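Local atomic coordinates of extracellular solute-binding protein, family 5 (Chelativorans sp., PDB entry 6WM6), a protein that binds EDTA and other aminopolycarboxylates in the periplasm, probably delivering them to an ABC transporter for uptake. Residues 135-138 against 139-142; 144-147 against 148-151. All coordinates share one frame; numbering follows the deposited sequence.

Contact 1 (135-138 against 139-142)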
loop_
_atom_site.group_PDB
_atom_site.type_symbol
_atom_site.label_atom_id
_atom_site.label_comp_id
_atom_site.label_asym_id
_atom_site.label_seq_id
_atom_site.Cartn_x
_atom_site.Cartn_y
_atom_site.Cartn_z
ATOM N N ILE A 135 -2.657 14.673 -20.297
ATOM C CA ILE A 135 -3.385 13.935 -21.323
ATOM C C ILE A 135 -2.717 12.599 -21.612
ATOM O O ILE A 135 -3.401 11.567 -21.723
ATOM C CB ILE A 135 -3.543 14.813 -22.583
ATOM C CG1 ILE A 135 -4.546 15.925 -22.277
ATOM C CG2 ILE A 135 -4.013 13.989 -23.763
ATOM C CD1 ILE A 135 -4.552 17.052 -23.288
ATOM N N TYR A 136 -1.384 12.579 -21.726
ATOM C CA TYR A 136 -0.695 11.310 -21.946
ATOM C C TYR A 136 -1.007 10.327 -20.824
ATOM O O TYR A 136 -1.385 9.174 -21.074
ATOM C CB TYR A 136 0.816 11.521 -22.078
ATOM C CG TYR A 136 1.599 10.236 -22.192
ATOM C CD1 TYR A 136 1.796 9.637 -23.427
ATOM C CD2 TYR A 136 2.127 9.611 -21.078
ATOM C CE1 TYR A 136 2.520 8.444 -23.542
ATOM C CE2 TYR A 136 2.833 8.425 -21.174
ATOM C CZ TYR A 136 3.026 7.847 -22.407
ATOM O OH TYR A 136 3.728 6.666 -22.478
ATOM N N PHE A 137 -0.867 10.758 -19.574
ATOM C CA PHE A 137 -1.086 9.817 -18.486
ATOM C C PHE A 137 -2.517 9.303 -18.471
ATOM O O PHE A 137 -2.758 8.095 -18.322
ATOM C CB PHE A 137 -0.736 10.449 -17.147
ATOM C CG PHE A 137 -0.753 9.469 -16.007
ATOM C CD1 PHE A 137 0.063 8.351 -16.038
ATOM C CD2 PHE A 137 -1.605 9.633 -14.934
ATOM C CE1 PHE A 137 0.066 7.435 -15.016
ATOM C CE2 PHE A 137 -1.611 8.717 -13.883
ATOM C CZ PHE A 137 -0.774 7.618 -13.925
ATOM N N TRP A 138 -3.489 10.214 -18.602
ATOM C CA TRP A 138 -4.891 9.805 -18.675
ATOM C C TRP A 138 -5.135 8.781 -19.777
ATOM O O TRP A 138 -5.812 7.768 -19.550
ATOM C CB TRP A 138 -5.749 11.052 -18.899
ATOM C CG TRP A 138 -7.197 10.818 -19.276
ATOM C CD1 TRP A 138 -8.166 10.259 -18.511
ATOM C CD2 TRP A 138 -7.814 11.197 -20.506
ATOM N NE1 TRP A 138 -9.365 10.243 -19.206
ATOM C CE2 TRP A 138 -9.168 10.830 -20.422
ATOM C CE3 TRP A 138 -7.352 11.831 -21.670
ATOM C CZ2 TRP A 138 -10.070 11.049 -21.459
ATOM C CZ3 TRP A 138 -8.239 12.047 -22.697
ATOM C CH2 TRP A 138 -9.593 11.661 -22.586
ATOM N N LYS A 139 -4.555 9.001 -20.959
ATOM C CA LYS A 139 -4.745 8.049 -22.054
ATOM C C LYS A 139 -4.152 6.684 -21.729
ATOM O O LYS A 139 -4.720 5.663 -22.120
ATOM C CB LYS A 139 -4.169 8.598 -23.363
ATOM C CG LYS A 139 -5.016 9.712 -23.949
ATOM C CD LYS A 139 -4.577 10.106 -25.353
ATOM C CE LYS A 139 -5.527 11.161 -25.907
ATOM N NZ LYS A 139 -5.238 11.525 -27.324
ATOM N N THR A 140 -3.040 6.630 -20.988
ATOM C CA THR A 140 -2.499 5.326 -20.616
ATOM C C THR A 140 -3.361 4.628 -19.570
ATOM O O THR A 140 -3.325 3.399 -19.469
ATOM C CB THR A 140 -1.052 5.394 -20.088
ATOM O OG1 THR A 140 -0.998 6.037 -18.802
ATOM C CG2 THR A 140 -0.127 6.096 -21.071
ATOM N N GLN A 141 -4.107 5.387 -18.756
ATOM C CA GLN A 141 -4.805 4.834 -17.602
ATOM C C GLN A 141 -6.302 4.653 -17.801
ATOM O O GLN A 141 -6.937 4.047 -16.929
ATOM C CB GLN A 141 -4.606 5.739 -16.379
ATOM C CG GLN A 141 -3.164 5.973 -15.955
ATOM C CD GLN A 141 -2.421 4.694 -15.629
ATOM O OE1 GLN A 141 -2.739 3.994 -14.651
ATOM N NE2 GLN A 141 -1.441 4.361 -16.452
ATOM N N ASN A 142 -6.881 5.180 -18.868
ATOM C CA ASN A 142 -8.346 5.284 -18.954
ATOM C C ASN A 142 -9.028 4.073 -19.578
ATOM O O ASN A 142 -10.252 4.102 -19.735
ATOM C CB ASN A 142 -8.780 6.581 -19.643
ATOM C CG ASN A 142 -8.491 6.610 -21.131
ATOM O OD1 ASN A 142 -8.258 5.576 -21.765
ATOM N ND2 ASN A 142 -8.531 7.796 -21.705
#
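Asn142 sets its amide on edge over the Trp138 indole, the two planes 87° apart, with ND2 above the middle of the ring system and 3.4 Å from CE2. That nitrogen donates to Asp145 OD2, while OD1 receives Arg144 N. Trp138 holds its CG anti to the backbone N (chi1 168°), which carries the indole alongside the helix beneath Asn142, where NE1 bonds to Ile160 O. Replacing Trp138 by an alanine would probably deprive the Asn142 amide of the surface it stands on and leave Ile160 O without this donor.

One residue back along the helix, Phe137 and Gln141, themselves a turn apart, meet differently. The bend at chi2 of Gln141 folds its amide back nearly parallel to the phenyl ring, 7° between planes, and CG lies over the ring face, 3.6 Å from the centroid. In the same pose NE2 donates to Thr140 OG1 at 2.9 Å, in the amide plane, and also bonds to Tyr206 OH. Thr140 OG1 in turn gives its proton to Phe137 O at 2.8 Å, leaving CG2 to make a CH-pi contact over a face of Tyr136, 4.0 Å from the centroid. Gln141 N bonds to Trp138 O and only weakly to Phe137 O. The relay from amide to hydroxyl to carbonyl satisfies buried polar groups at the end of helix 131-141 and likely limits rotation of the Gln141 amide and Thr140 hydroxyl.

Contact 2 (144-147 against 148-151)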
loop_
_atom_site.group_PDB
_atom_site.type_symbol
_atom_site.label_atom_id
_atom_site.label_comp_id
_atom_site.label_asym_id
_atom_site.label_seq_id
_atom_site.Cartn_x
_atom_site.Cartn_y
_atom_site.Cartn_z
ATOM N N ARG A 144 -9.356 3.066 -22.465
ATOM C CA ARG A 144 -9.948 3.257 -23.789
ATOM C C ARG A 144 -8.929 3.632 -24.854
ATOM O O ARG A 144 -8.861 2.974 -25.899
ATOM C CB ARG A 144 -11.037 4.335 -23.729
ATOM C CG ARG A 144 -12.216 3.959 -22.865
ATOM C CD ARG A 144 -13.304 5.021 -22.911
ATOM N NE ARG A 144 -12.827 6.328 -22.453
ATOM C CZ ARG A 144 -12.837 6.728 -21.179
ATOM N NH1 ARG A 144 -13.266 5.913 -20.226
ATOM N NH2 ARG A 144 -12.393 7.931 -20.877
ATOM N N ASP A 145 -8.124 4.667 -24.622
ATOM C CA ASP A 145 -7.218 5.161 -25.653
ATOM C C ASP A 145 -5.972 4.301 -25.842
ATOM O O ASP A 145 -5.311 4.429 -26.879
ATOM C CB ASP A 145 -6.826 6.613 -25.331
ATOM C CG ASP A 145 -7.965 7.592 -25.571
ATOM O OD1 ASP A 145 -8.325 7.803 -26.750
ATOM O OD2 ASP A 145 -8.520 8.146 -24.600
ATOM N N CYS A 146 -5.642 3.428 -24.895
ATOM C CA CYS A 146 -4.464 2.557 -24.988
ATOM C C CYS A 146 -4.799 1.214 -24.358
ATOM O O CYS A 146 -4.302 0.873 -23.280
ATOM C CB CYS A 146 -3.249 3.181 -24.286
ATOM S SG CYS A 146 -1.746 2.097 -24.270
ATOM N N PRO A 147 -5.630 0.407 -25.018
ATOM C CA PRO A 147 -6.023 -0.877 -24.407
ATOM C C PRO A 147 -4.853 -1.819 -24.173
ATOM O O PRO A 147 -4.980 -2.759 -23.380
ATOM C CB PRO A 147 -7.031 -1.465 -25.410
ATOM C CG PRO A 147 -7.366 -0.345 -26.356
ATOM C CD PRO A 147 -6.180 0.568 -26.376
ATOM N N GLU A 148 -3.717 -1.598 -24.836
ATOM C CA GLU A 148 -2.552 -2.451 -24.679
ATOM C C GLU A 148 -1.608 -1.986 -23.572
ATOM O O GLU A 148 -0.638 -2.693 -23.267
ATOM C CB GLU A 148 -1.781 -2.510 -26.010
ATOM C CG GLU A 148 -2.627 -2.967 -27.194
ATOM C CD GLU A 148 -3.070 -4.414 -27.075
ATOM O OE1 GLU A 148 -2.523 -5.141 -26.218
ATOM O OE2 GLU A 148 -3.970 -4.823 -27.841
ATOM N N CYS A 149 -1.864 -0.838 -22.954
ATOM C CA CYS A 149 -1.033 -0.394 -21.843
ATOM C C CYS A 149 -1.235 -1.334 -20.661
ATOM O O CYS A 149 -2.372 -1.561 -20.227
ATOM C CB CYS A 149 -1.401 1.031 -21.421
ATOM S SG CYS A 149 -0.769 2.366 -22.474
ATOM N N LEU A 150 -0.134 -1.859 -20.120
ATOM C CA LEU A 150 -0.189 -2.874 -19.074
ATOM C C LEU A 150 -0.145 -2.178 -17.722
ATOM O O LEU A 150 0.873 -2.136 -17.037
ATOM C CB LEU A 150 0.971 -3.846 -19.227
ATOM C CG LEU A 150 1.062 -4.509 -20.609
ATOM C CD1 LEU A 150 2.450 -5.088 -20.823
ATOM C CD2 LEU A 150 -0.007 -5.580 -20.762
ATOM N N ILE A 151 -1.306 -1.635 -17.325
ATOM C CA ILE A 151 -1.399 -0.791 -16.140
ATOM C C ILE A 151 -1.712 -1.630 -14.912
ATOM O O ILE A 151 -2.239 -2.750 -15.004
ATOM C CB ILE A 151 -2.418 0.347 -16.298
ATOM C CG1 ILE A 151 -3.861 -0.165 -16.170
ATOM C CG2 ILE A 151 -2.223 1.066 -17.623
ATOM C CD1 ILE A 151 -4.898 0.950 -16.174
HETATM O O HOH W 1 -4.903 -0.658 -20.654
#
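Two partners flank the plane of the Cys146 carbonyl, Cys149 N well above it and water 1 slightly to its other side. Cys149 N stands 54° out of the plane, yet makes a good bond to Cys146 O at 3.0 Å. Water 1 approaches the same Cys146 O to 3.1 Å. The water also lies 2.7 Å from Cys149 O and can bridge the carbonyls at the two ends of the turn. The pyrrolidine of Pro147 leans along the next peptide, its CB 3.4 Å from Glu148 N.

The side chains of the two cysteines close the loop covalently. SG of Cys146 joins SG of Cys149 at 2.1 Å, with a chi3 of 95°, near the relaxed right angle for a disulfide. The two sulfurs are brought together by unlike torsions: in Cys146 SG stands anti to the backbone N (chi1 176°), whereas in Cys149 it is turned beside it. Within the ring so formed, Cys149 CB lies 3.4 Å from Cys146 O. The disulfide is buried toward helix 202-212, where Cys146 meets Ala203 and Cys149 meets Tyr206. From the same helix Asn207 grips the backbone twice, through Glu148 O and Leu150 N. Beyond the turn, Leu150 is the centre of an inverse gamma turn, closed by a weak bond from Ile151 N to Cys149 O. The whole is a type I beta turn spanned by a C-X-X-C disulfide, with proline at its second position, in the loop joining helix 131-141 to strand 160-165.

The two contacts follow in series along the chain, with centres about 9 Å apart: contact 1 occupies the C-terminal seven residues of helix 131-141 and the residue just beyond, and contact 2 the loop that runs on to strand 160-165. They touch directly where the loop folds back on the helix end, Cys149 CB packing 3.6 Å from Thr140 O and Ile151 CG2 3.6 Å from Gln141 NE2. Helix 202-212 packs against both, Tyr206 meeting Thr140 as well as Cys149. The disulfide turn thus packs between the end of helix 131-141 and helix 202-212, which also touch each other directly, all within the family 5 solute-binding region.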